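Local coordinates for type III secretion system effector protein ExoU (Pseudomonas fluorescens, PDB 4QMK) that probably acts as a patatin-like phospholipase toxin that is delivered by type III secretion and is targeted to the plasma membrane through phosphatidylinositol 4,5-bisphosphate binding, at residues A[113-118]-A[190-195]; A[183-188]-A[270-275]; A[320-325]-A[524-529]; A[484-489]-A[500-505]. All coordinates share one frame; numbering follows the deposited sequence.

Interaction 1 (A[113-118]-A[190-195]); sequences LASGMD and NESRQS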
loop_
_atom_site.group_PDB
_atom_site.type_symbol
_atom_site.label_atom_id
_atom_site.label_comp_id
_atom_site.label_asym_id
_atom_site.label_seq_id
_atom_site.Cartn_x
_atom_site.Cartn_y
_atom_site.Cartn_z
ATOM N N LEU A 113 23.328 9.619 -4.873
ATOM C CA LEU A 113 24.276 8.519 -5.160
ATOM C C LEU A 113 23.586 7.191 -5.445
ATOM O O LEU A 113 23.991 6.492 -6.319
ATOM C CB LEU A 113 25.295 8.345 -4.043
ATOM C CG LEU A 113 26.267 9.505 -3.840
ATOM C CD1 LEU A 113 27.125 9.371 -2.595
ATOM C CD2 LEU A 113 27.163 9.614 -5.039
ATOM N N ALA A 114 22.502 6.892 -4.769
ATOM C CA ALA A 114 21.865 5.641 -4.985
ATOM C C ALA A 114 21.300 5.571 -6.378
ATOM O O ALA A 114 21.129 4.481 -6.929
ATOM C CB ALA A 114 20.777 5.389 -3.951
ATOM N N SER A 115 21.023 6.745 -6.929
ATOM C CA SER A 115 20.480 6.903 -8.261
ATOM C C SER A 115 21.511 6.742 -9.339
ATOM O O SER A 115 21.193 6.790 -10.541
ATOM C CB SER A 115 19.861 8.298 -8.418
ATOM O OG SER A 115 18.700 8.396 -7.619
ATOM N N GLY A 116 22.753 6.604 -8.945
ATOM C CA GLY A 116 23.802 6.335 -9.913
ATOM C C GLY A 116 24.556 7.547 -10.402
ATOM O O GLY A 116 25.182 7.463 -11.411
ATOM N N MET A 117 24.515 8.660 -9.681
ATOM C CA MET A 117 25.313 9.802 -10.063
ATOM C C MET A 117 26.772 9.480 -9.838
ATOM O O MET A 117 27.137 9.069 -8.750
ATOM C CB MET A 117 24.933 11.083 -9.266
ATOM C CG MET A 117 23.648 11.728 -9.731
ATOM S SD MET A 117 23.339 13.406 -9.103
ATOM C CE MET A 117 24.953 14.126 -9.244
ATOM N N ASP A 118 27.613 9.750 -10.839
ATOM C CA ASP A 118 29.063 9.584 -10.729
ATOM C C ASP A 118 29.714 10.769 -9.970
ATOM O O ASP A 118 29.079 11.778 -9.668
ATOM C CB ASP A 118 29.720 9.322 -12.112
ATOM C CG ASP A 118 29.855 10.590 -13.012
ATOM O OD1 ASP A 118 29.699 11.764 -12.590
ATOM O OD2 ASP A 118 30.158 10.384 -14.214
ATOM N N ASN A 190 14.232 15.325 -9.982
ATOM C CA ASN A 190 14.651 15.490 -11.375
ATOM C C ASN A 190 15.993 14.818 -11.611
ATOM O O ASN A 190 16.155 14.041 -12.563
ATOM C CB ASN A 190 14.733 16.969 -11.789
ATOM C CG ASN A 190 13.379 17.656 -11.769
ATOM O OD1 ASN A 190 12.347 17.029 -12.024
ATOM N ND2 ASN A 190 13.372 18.957 -11.478
ATOM N N GLU A 191 16.944 15.116 -10.747
ATOM C CA GLU A 191 18.295 14.603 -10.890
ATOM C C GLU A 191 18.364 13.075 -10.803
ATOM O O GLU A 191 19.106 12.444 -11.575
ATOM C CB GLU A 191 19.211 15.265 -9.875
ATOM C CG GLU A 191 19.352 16.759 -10.092
ATOM C CD GLU A 191 20.084 17.082 -11.377
ATOM O OE1 GLU A 191 21.113 16.414 -11.660
ATOM O OE2 GLU A 191 19.600 17.994 -12.112
ATOM N N SER A 192 17.590 12.464 -9.907
ATOM C CA SER A 192 17.581 10.989 -9.813
ATOM C C SER A 192 16.955 10.354 -11.061
ATOM O O SER A 192 17.485 9.384 -11.613
ATOM C CB SER A 192 16.889 10.511 -8.535
ATOM O OG SER A 192 15.667 11.184 -8.313
ATOM N N ARG A 193 15.846 10.932 -11.518
ATOM C CA ARG A 193 15.167 10.506 -12.777
ATOM C C ARG A 193 16.159 10.511 -13.957
ATOM O O ARG A 193 16.367 9.471 -14.616
ATOM C CB ARG A 193 13.988 11.446 -13.110
ATOM C CG ARG A 193 12.879 10.836 -13.960
ATOM C CD ARG A 193 11.919 11.851 -14.603
ATOM N NE ARG A 193 11.794 13.106 -13.878
ATOM C CZ ARG A 193 10.984 13.352 -12.842
ATOM N NH1 ARG A 193 10.999 14.560 -12.289
ATOM N NH2 ARG A 193 10.165 12.425 -12.347
ATOM N N GLN A 194 16.762 11.679 -14.219
ATOM C CA GLN A 194 17.682 11.838 -15.336
ATOM C C GLN A 194 18.760 10.784 -15.247
ATOM O O GLN A 194 18.902 9.955 -16.152
ATOM C CB GLN A 194 18.202 13.264 -15.345
ATOM C CG GLN A 194 19.556 13.548 -15.963
ATOM C CD GLN A 194 19.815 15.052 -16.007
ATOM O OE1 GLN A 194 19.215 15.832 -15.248
ATOM N NE2 GLN A 194 20.694 15.470 -16.908
ATOM N N SER A 195 19.431 10.748 -14.097
ATOM C CA SER A 195 20.492 9.766 -13.827
ATOM C C SER A 195 20.045 8.348 -14.072
ATOM O O SER A 195 20.716 7.612 -14.778
ATOM C CB SER A 195 20.954 9.896 -12.399
ATOM O OG SER A 195 21.770 8.809 -12.056
#

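Interaction 2 (A[183-188]-A[270-275]); sequences PLEDLI and IGRAAL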
loop_
_atom_site.group_PDB
_atom_site.type_symbol
_atom_site.label_atom_id
_atom_site.label_comp_id
_atom_site.label_asym_id
_atom_site.label_seq_id
_atom_site.Cartn_x
_atom_site.Cartn_y
_atom_site.Cartn_z
ATOM N N PRO A 183 11.308 23.112 -3.619
ATOM C CA PRO A 183 12.572 23.158 -4.350
ATOM C C PRO A 183 13.481 21.935 -4.218
ATOM O O PRO A 183 13.950 21.384 -5.219
ATOM C CB PRO A 183 13.258 24.406 -3.765
ATOM C CG PRO A 183 12.365 24.888 -2.655
ATOM C CD PRO A 183 11.011 24.416 -3.018
ATOM N N LEU A 184 13.716 21.520 -2.990
ATOM C CA LEU A 184 14.663 20.462 -2.713
ATOM C C LEU A 184 14.204 19.121 -3.242
ATOM O O LEU A 184 14.918 18.427 -3.929
ATOM C CB LEU A 184 14.862 20.363 -1.211
ATOM C CG LEU A 184 16.013 19.446 -0.749
ATOM C CD1 LEU A 184 17.356 20.004 -1.174
ATOM C CD2 LEU A 184 15.949 19.256 0.768
ATOM N N GLU A 185 12.991 18.766 -2.908
ATOM C CA GLU A 185 12.426 17.523 -3.305
ATOM C C GLU A 185 12.340 17.374 -4.838
ATOM O O GLU A 185 12.490 16.262 -5.387
ATOM C CB GLU A 185 11.059 17.506 -2.607
ATOM C CG GLU A 185 10.164 16.327 -2.797
ATOM C CD GLU A 185 8.799 16.517 -2.129
ATOM O OE1 GLU A 185 8.584 17.567 -1.484
ATOM O OE2 GLU A 185 7.926 15.612 -2.240
ATOM N N ASP A 186 12.149 18.498 -5.528
ATOM C CA ASP A 186 12.065 18.533 -6.988
ATOM C C ASP A 186 13.449 18.337 -7.613
ATOM O O ASP A 186 13.646 17.466 -8.479
ATOM C CB ASP A 186 11.519 19.876 -7.462
ATOM C CG ASP A 186 10.101 20.166 -6.954
ATOM O OD1 ASP A 186 9.407 19.236 -6.442
ATOM O OD2 ASP A 186 9.688 21.354 -7.093
ATOM N N LEU A 187 14.403 19.161 -7.183
ATOM C CA LEU A 187 15.772 19.014 -7.618
ATOM C C LEU A 187 16.200 17.546 -7.497
ATOM O O LEU A 187 16.643 16.939 -8.465
ATOM C CB LEU A 187 16.667 19.873 -6.769
ATOM C CG LEU A 187 18.147 19.511 -6.979
ATOM C CD1 LEU A 187 18.876 20.632 -7.709
ATOM C CD2 LEU A 187 18.886 19.222 -5.670
ATOM N N ILE A 188 16.050 16.981 -6.304
ATOM C CA ILE A 188 16.401 15.596 -6.082
ATOM C C ILE A 188 15.648 14.702 -7.064
ATOM O O ILE A 188 16.243 13.844 -7.714
ATOM C CB ILE A 188 16.092 15.140 -4.629
ATOM C CG1 ILE A 188 16.937 15.932 -3.636
ATOM C CG2 ILE A 188 16.412 13.657 -4.398
ATOM C CD1 ILE A 188 16.676 15.542 -2.188
ATOM N N ILE A 270 11.458 8.922 -3.121
ATOM C CA ILE A 270 12.697 9.131 -2.360
ATOM C C ILE A 270 12.959 10.579 -2.026
ATOM O O ILE A 270 13.548 10.888 -0.986
ATOM C CB ILE A 270 13.913 8.471 -3.020
ATOM C CG1 ILE A 270 14.271 9.104 -4.351
ATOM C CG2 ILE A 270 13.614 6.991 -3.289
ATOM C CD1 ILE A 270 15.473 8.439 -5.010
ATOM N N GLY A 271 12.509 11.478 -2.894
ATOM C CA GLY A 271 12.710 12.913 -2.683
ATOM C C GLY A 271 11.970 13.379 -1.463
ATOM O O GLY A 271 12.528 14.053 -0.586
ATOM N N ARG A 272 10.721 12.966 -1.399
ATOM C CA ARG A 272 9.854 13.285 -0.281
ATOM C C ARG A 272 10.462 12.695 1.012
ATOM O O ARG A 272 10.491 13.378 2.046
ATOM C CB ARG A 272 8.439 12.770 -0.604
ATOM C CG ARG A 272 7.331 12.966 0.430
ATOM C CD ARG A 272 7.310 14.331 1.094
ATOM N NE ARG A 272 6.966 15.403 0.177
ATOM C CZ ARG A 272 5.738 15.845 -0.071
ATOM N NH1 ARG A 272 4.672 15.324 0.509
ATOM N NH2 ARG A 272 5.594 16.832 -0.927
ATOM N N ALA A 273 10.991 11.459 0.940
ATOM C CA ALA A 273 11.603 10.798 2.083
ATOM C C ALA A 273 12.756 11.592 2.620
ATOM O O ALA A 273 12.961 11.665 3.845
ATOM C CB ALA A 273 12.136 9.438 1.684
ATOM N N ALA A 274 13.558 12.109 1.689
ATOM C CA ALA A 274 14.751 12.874 2.014
ATOM C C ALA A 274 14.402 14.230 2.604
ATOM O O ALA A 274 15.113 14.741 3.467
ATOM C CB ALA A 274 15.594 13.079 0.759
ATOM N N LEU A 275 13.326 14.834 2.119
ATOM C CA LEU A 275 12.902 16.096 2.650
ATOM C C LEU A 275 12.491 15.902 4.107
ATOM O O LEU A 275 12.841 16.717 4.975
ATOM C CB LEU A 275 11.722 16.630 1.846
ATOM C CG LEU A 275 11.009 17.875 2.395
ATOM C CD1 LEU A 275 11.866 19.120 2.182
ATOM C CD2 LEU A 275 9.691 18.036 1.647
#

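Interaction 3 (A[320-325]-A[524-529]); sequences RSFPES and GKRLNA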
loop_
_atom_site.group_PDB
_atom_site.type_symbol
_atom_site.label_atom_id
_atom_site.label_comp_id
_atom_site.label_asym_id
_atom_site.label_seq_id
_atom_site.Cartn_x
_atom_site.Cartn_y
_atom_site.Cartn_z
ATOM N N ARG A 320 23.970 -13.594 -0.380
ATOM C CA ARG A 320 25.186 -14.031 -1.073
ATOM C C ARG A 320 26.104 -14.879 -0.197
ATOM O O ARG A 320 26.501 -15.989 -0.604
ATOM C CB ARG A 320 25.949 -12.809 -1.636
ATOM C CG ARG A 320 26.373 -11.743 -0.629
ATOM C CD ARG A 320 26.983 -10.559 -1.379
ATOM N NE ARG A 320 27.438 -9.468 -0.515
ATOM C CZ ARG A 320 28.020 -8.345 -0.953
ATOM N NH1 ARG A 320 28.235 -8.138 -2.246
ATOM N NH2 ARG A 320 28.394 -7.416 -0.090
ATOM N N SER A 321 26.378 -14.346 1.007
ATOM C CA SER A 321 27.278 -14.913 2.020
ATOM C C SER A 321 26.552 -15.544 3.253
ATOM O O SER A 321 25.330 -15.490 3.365
ATOM C CB SER A 321 28.261 -13.825 2.459
ATOM O OG SER A 321 29.091 -14.282 3.511
ATOM N N PHE A 322 27.338 -16.118 4.174
ATOM C CA PHE A 322 26.851 -16.958 5.298
ATOM C C PHE A 322 26.791 -16.224 6.679
ATOM O O PHE A 322 27.833 -15.962 7.293
ATOM C CB PHE A 322 27.813 -18.168 5.394
ATOM C CG PHE A 322 27.642 -19.218 4.298
ATOM C CD1 PHE A 322 26.883 -18.977 3.132
ATOM C CD2 PHE A 322 28.298 -20.435 4.409
ATOM C CE1 PHE A 322 26.738 -19.954 2.162
ATOM C CE2 PHE A 322 28.164 -21.419 3.437
ATOM C CZ PHE A 322 27.384 -21.181 2.312
ATOM N N PRO A 323 25.575 -15.913 7.170
ATOM C CA PRO A 323 25.421 -15.171 8.452
ATOM C C PRO A 323 26.079 -15.844 9.670
ATOM O O PRO A 323 26.573 -15.163 10.575
ATOM C CB PRO A 323 23.886 -15.100 8.666
ATOM C CG PRO A 323 23.246 -15.730 7.464
ATOM C CD PRO A 323 24.294 -16.466 6.677
ATOM N N GLU A 324 26.065 -17.174 9.650
ATOM C CA GLU A 324 26.624 -18.041 10.694
ATOM C C GLU A 324 28.158 -18.057 10.684
ATOM O O GLU A 324 28.801 -18.361 11.701
ATOM C CB GLU A 324 26.044 -19.500 10.570
ATOM C CG GLU A 324 25.365 -19.909 9.234
ATOM C CD GLU A 324 26.249 -20.612 8.204
ATOM O OE1 GLU A 324 26.864 -21.687 8.449
ATOM O OE2 GLU A 324 26.248 -20.120 7.076
ATOM N N SER A 325 28.746 -17.700 9.552
ATOM C CA SER A 325 30.179 -17.805 9.419
ATOM C C SER A 325 30.957 -16.566 9.815
ATOM O O SER A 325 30.568 -15.461 9.487
ATOM C CB SER A 325 30.550 -18.107 7.984
ATOM O OG SER A 325 31.957 -18.085 7.875
ATOM N N GLY A 524 20.234 -26.805 6.519
ATOM C CA GLY A 524 19.051 -26.093 6.977
ATOM C C GLY A 524 19.210 -24.566 6.893
ATOM O O GLY A 524 18.262 -23.848 6.579
ATOM N N LYS A 525 20.420 -24.078 7.159
ATOM C CA LYS A 525 20.711 -22.659 6.985
ATOM C C LYS A 525 20.597 -22.314 5.539
ATOM O O LYS A 525 20.124 -21.247 5.208
ATOM C CB LYS A 525 22.136 -22.256 7.381
ATOM C CG LYS A 525 22.688 -22.657 8.735
ATOM C CD LYS A 525 21.988 -22.014 9.850
ATOM C CE LYS A 525 22.526 -22.534 11.174
ATOM N NZ LYS A 525 23.905 -22.070 11.389
ATOM N N ARG A 526 21.102 -23.170 4.652
ATOM C CA ARG A 526 21.099 -22.818 3.175
ATOM C C ARG A 526 19.711 -22.698 2.656
ATOM O O ARG A 526 19.436 -21.869 1.792
ATOM C CB ARG A 526 21.863 -23.812 2.340
ATOM C CG ARG A 526 23.350 -23.948 2.680
ATOM C CD ARG A 526 24.190 -22.680 2.629
ATOM N NE ARG A 526 23.891 -21.552 3.554
ATOM C CZ ARG A 526 24.311 -21.414 4.814
ATOM N NH1 ARG A 526 24.027 -20.283 5.473
ATOM N NH2 ARG A 526 24.990 -22.384 5.435
ATOM N N LEU A 527 18.812 -23.474 3.247
ATOM C CA LEU A 527 17.402 -23.349 2.920
ATOM C C LEU A 527 16.830 -22.013 3.347
ATOM O O LEU A 527 15.713 -21.702 2.897
ATOM C CB LEU A 527 16.567 -24.485 3.536
ATOM C CG LEU A 527 16.432 -25.701 2.670
ATOM C CD1 LEU A 527 17.780 -26.271 2.351
ATOM C CD2 LEU A 527 15.633 -26.761 3.364
ATOM N N ASN A 528 17.508 -21.279 4.258
ATOM C CA ASN A 528 17.042 -19.944 4.700
ATOM C C ASN A 528 17.718 -18.793 3.913
ATOM O O ASN A 528 17.649 -17.642 4.321
ATOM C CB ASN A 528 17.225 -19.687 6.204
ATOM C CG ASN A 528 16.215 -20.430 7.075
ATOM O OD1 ASN A 528 15.211 -19.860 7.499
ATOM N ND2 ASN A 528 16.499 -21.670 7.396
ATOM N N ALA A 529 18.377 -19.121 2.808
ATOM C CA ALA A 529 19.077 -18.086 1.971
ATOM C C ALA A 529 18.118 -16.950 1.774
ATOM O O ALA A 529 16.987 -17.147 1.418
ATOM C CB ALA A 529 19.497 -18.666 0.640
#

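Interaction 4 (A[484-489]-A[500-505]); sequences DTAIAE and TPKLAS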
loop_
_atom_site.group_PDB
_atom_site.type_symbol
_atom_site.label_atom_id
_atom_site.label_comp_id
_atom_site.label_asym_id
_atom_site.label_seq_id
_atom_site.Cartn_x
_atom_site.Cartn_y
_atom_site.Cartn_z
ATOM N N ASP A 484 15.282 -26.943 -5.378
ATOM C CA ASP A 484 14.719 -25.738 -5.983
ATOM C C ASP A 484 13.879 -26.112 -7.212
ATOM O O ASP A 484 12.770 -25.600 -7.396
ATOM C CB ASP A 484 15.817 -24.756 -6.385
ATOM C CG ASP A 484 15.260 -23.474 -6.966
ATOM O OD1 ASP A 484 14.643 -22.676 -6.218
ATOM O OD2 ASP A 484 15.433 -23.263 -8.166
ATOM N N THR A 485 14.406 -27.017 -8.033
ATOM C CA THR A 485 13.701 -27.450 -9.233
ATOM C C THR A 485 12.374 -28.096 -8.908
ATOM O O THR A 485 11.369 -27.811 -9.546
ATOM C CB THR A 485 14.543 -28.424 -10.078
ATOM O OG1 THR A 485 15.586 -27.701 -10.748
ATOM C CG2 THR A 485 13.678 -29.121 -11.133
ATOM N N ALA A 486 12.356 -28.981 -7.927
ATOM C CA ALA A 486 11.110 -29.637 -7.575
ATOM C C ALA A 486 10.042 -28.644 -7.118
ATOM O O ALA A 486 8.877 -28.866 -7.354
ATOM C CB ALA A 486 11.352 -30.696 -6.523
ATOM N N ILE A 487 10.451 -27.554 -6.449
ATOM C CA ILE A 487 9.529 -26.514 -6.005
ATOM C C ILE A 487 8.995 -25.801 -7.245
ATOM O O ILE A 487 7.797 -25.584 -7.352
ATOM C CB ILE A 487 10.200 -25.446 -5.112
ATOM C CG1 ILE A 487 10.952 -26.028 -3.904
ATOM C CG2 ILE A 487 9.170 -24.449 -4.625
ATOM C CD1 ILE A 487 10.071 -26.516 -2.779
ATOM N N ALA A 488 9.882 -25.391 -8.164
ATOM C CA ALA A 488 9.463 -24.789 -9.445
ATOM C C ALA A 488 8.454 -25.670 -10.191
ATOM O O ALA A 488 7.457 -25.174 -10.660
ATOM C CB ALA A 488 10.668 -24.519 -10.339
ATOM N N GLU A 489 8.723 -26.973 -10.264
ATOM C CA GLU A 489 7.826 -27.959 -10.890
ATOM C C GLU A 489 6.447 -27.966 -10.260
ATOM O O GLU A 489 5.457 -27.925 -10.950
ATOM C CB GLU A 489 8.377 -29.389 -10.751
ATOM C CG GLU A 489 9.777 -29.661 -11.322
ATOM C CD GLU A 489 9.838 -29.688 -12.831
ATOM O OE1 GLU A 489 8.754 -29.657 -13.454
ATOM O OE2 GLU A 489 10.973 -29.729 -13.397
ATOM N N THR A 500 4.941 -32.807 -3.173
ATOM C CA THR A 500 4.755 -33.722 -4.290
ATOM C C THR A 500 5.748 -34.880 -4.154
ATOM O O THR A 500 6.659 -34.815 -3.324
ATOM C CB THR A 500 5.041 -32.998 -5.618
ATOM O OG1 THR A 500 6.405 -32.581 -5.643
ATOM C CG2 THR A 500 4.156 -31.777 -5.773
ATOM N N PRO A 501 5.595 -35.942 -4.965
ATOM C CA PRO A 501 6.577 -37.035 -4.873
ATOM C C PRO A 501 8.027 -36.609 -5.188
ATOM O O PRO A 501 8.971 -37.056 -4.525
ATOM C CB PRO A 501 6.083 -38.060 -5.899
ATOM C CG PRO A 501 4.901 -37.454 -6.583
ATOM C CD PRO A 501 4.407 -36.339 -5.725
ATOM N N LYS A 502 8.201 -35.779 -6.204
ATOM C CA LYS A 502 9.531 -35.343 -6.617
ATOM C C LYS A 502 10.184 -34.460 -5.532
ATOM O O LYS A 502 11.408 -34.429 -5.384
ATOM C CB LYS A 502 9.423 -34.622 -7.964
ATOM C CG LYS A 502 10.764 -34.263 -8.610
ATOM C CD LYS A 502 10.607 -33.712 -10.028
ATOM C CE LYS A 502 10.389 -34.816 -11.056
ATOM N NZ LYS A 502 9.962 -34.232 -12.355
ATOM N N LEU A 503 9.361 -33.775 -4.752
ATOM C CA LEU A 503 9.855 -32.926 -3.669
ATOM C C LEU A 503 10.260 -33.757 -2.438
ATOM O O LEU A 503 11.295 -33.509 -1.831
ATOM C CB LEU A 503 8.788 -31.900 -3.282
ATOM C CG LEU A 503 9.298 -30.721 -2.496
ATOM C CD1 LEU A 503 10.063 -29.850 -3.482
ATOM C CD2 LEU A 503 8.175 -29.928 -1.865
ATOM N N ALA A 504 9.418 -34.705 -2.051
ATOM C CA ALA A 504 9.775 -35.668 -1.024
ATOM C C ALA A 504 11.090 -36.302 -1.411
ATOM O O ALA A 504 11.926 -36.554 -0.552
ATOM C CB ALA A 504 8.724 -36.761 -0.898
ATOM N N SER A 505 11.278 -36.575 -2.689
ATOM C CA SER A 505 12.500 -37.248 -3.107
ATOM C C SER A 505 13.700 -36.358 -2.894
ATOM O O SER A 505 14.708 -36.800 -2.306
ATOM C CB SER A 505 12.407 -37.798 -4.552
ATOM O OG SER A 505 13.697 -38.166 -5.023
#

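Interaction 1 (A[113-118]-A[190-195])
S115 and S192 bring the two backbones together with their CA atoms 5.2 Å apart, where the chain leaving helix 107-114 turns across the flank of helix 183-201. The single hydrogen bond of the contact runs from S195 to S115: S195 OG donates to S115 O over 2.6 Å. Its C=O...donor angle is 123° and the donor stands well above the carbonyl plane, 54° out of it. S195 places OG there by turning it anti to its own backbone N (chi1 169°), so that the hydroxyl leaves the helix and reaches the turn. The same OG lies beside M117, 4.2 Å from M117 CG, where the methionine begins its course toward F122 and L125 of helix 119-127. The hydroxyls of S115 and S192 are directed elsewhere, S115 OG being bonded to A111 O and S192 OG to I188 O, each four residues back in the chain. Their side chains therefore meet by packing, with S115 CB 3.7 Å from S192 CB; the shorter approach of S115 OG to S192 CB is doubtful. G116 follows with positive phi, and its N bonds back to L113 O at 2.9 Å. Its carbonyl oxygen is bonded to H199 NE2, one helical turn beyond S195. The geometry is that of a Schellman motif ending helix 107-114, with a neighbouring helix supplying a serine hydroxyl to the carbonyl of S115, just before the glycine. In this patatin-like domain, helix 107-114 is the one that follows the presumed nucleophile elbow.

Interaction 2 (A[183-188]-A[270-275])
L184 makes the first contact, its CD2 methyl 4.3 Å from CD1 of L275, and L184 also touches I108 of helix 107-114. One residue on, E185 carries the polar part. Its CG is anti to the backbone N (chi1 -180°) and rests on the backbone of the second helix, 3.7 Å from G271 C; the chain then runs extended to the guanidinium of R272. R272 NH2 donates to E185 OE1 over 3.1 Å with an N-H...O angle of 151°; it meets the syn lone pair of OE1, and that oxygen lies nearly in the guanidinium plane. The second bond of this salt bridge, from R272 NE to E185 OE2, measures 2.6 Å but is bent and weak; the carboxylate and guanidinium planes are steeply inclined to each other. OE2 is also paired with R189, and R272 NH1 goes to L174 O, so both charged groups have further partners. L275 CD2 also comes to 3.4 Å of E185 OE1, on the same side of the carboxylate plane as R272 NE. These helices, 183-201 and 270-278, belong to the patatin-like phospholipase domain; the short segments approach to 8.4 Å with their directions 140° apart. G271 faces the first helix with its bare CA, which is nearest to that of E185. I188 closes the row: its CG2 lies 4.1 Å from G271 CA, and its CD1 touches A274 CB at 4.0 Å, the same isoleucine packing on I108 and A111.

Interaction 3 (A[320-325]-A[524-529])
R526 lays its guanidinium flat on one face of the F322 ring, with R526 CZ 3.8 Å from the ring centroid and only 5° off the ring normal. The two planes differ by 9°, which makes this both a stack and a cation-pi contact. Next to the guanidinium, R526 CD extends the overlap to F322 CZ at 3.5 Å. E324 meets the same group tip to tip: R526 NH1 donates to E324 OE2 over 2.7 Å, a salt bridge whose hydrogen bond is bent and weak. P323 CD sits at the guanidinium edge, 4.0 Å from R526 NH1. On the face away from F322 lies K525 CB, near the rim, and the lysine then curls so that K525 NZ comes within 3.4 Å of E324 CG; its charge stays 4.2 Å from E324 OE1, beyond a salt bridge. The contact thus joins two type I beta turns, F322-S325 and R526-A529. The first lies in the connection leading to strand 332-337 of the mixed sheet, and the second lies at the C-terminal end of helix 517-526 in the helical part of the chain. S325 N closes the first turn on F322 O at 3.0 Å, and S325 OG is held by A447 O. Farther out, F322 packs on R473 and D449, while R526 makes a second cation-pi contact with W522. N528 ND2 bonds to G524 O at 2.9 Å and to A560 O, tying the second turn to helix 555-585.

Interaction 4 (A[484-489]-A[500-505])
L503, whose side chain meets A486 and I487, has its backbone N held twice by T500, though both bonds are weak. T500 OG1 accepts from L503 N at 3.3 Å with an N-H...O angle of 143°, and T500 O accepts from the same N at 3.2 Å. T500 is therefore the N-cap of helix 501-513, and the cap marks the start of the turn that carries K502 and L503. L503 turns CG anti to its backbone N (chi1 -162°), and from there CD1 enters the angle between two side chains of helix 464-491. It lies 3.4 Å from A486 CB and equally 3.4 Å from I487 CD1, so one methyl makes both of the closest apolar contacts. I487 starts out pointing away from helix 501-513, but its bent chain brings CD1 back to L503; L538 of helix 533-544 touches both residues. The small A486 also faces backbone, its CB 3.9 Å from K502 O. At the more exposed margin, the aliphatic parts of K502 and E489 pass each other, with E489 CG 4.3 Å from K502 CD. The segment axes are 8.8 Å apart and nearly antiparallel, at 166°, as expected of a helical hairpin in which a short connection returns the chain on itself. E489 OE2 and K502 NZ remain 4.7 Å apart; any attraction is probably mild, so the contact seems to rest mainly on apolar packing of methyls and alkyl chains.

How the interactions relate
From the N terminus, interaction 1 opens at the end of helix 107-114 and interaction 2 opens at residue 183, before 190-195 closes the first loop; 270-275 then closes the second. The two therefore cross, sharing helix 183-201, and they touch where I270 CD1 packs near S115 OG at 4.1 Å. Together they join that helix to helices 107-114 and 270-278 within the patatin-like domain. Interaction 3 opens only afterwards, at 320-325, on the opposite side of the chain's centre. Its long loop, closed at 524-529, encloses interaction 4, a local hairpin contact between helices 464-491 and 501-513. Interactions 3 and 4 come within about 8 Å at their nearest atoms without touching.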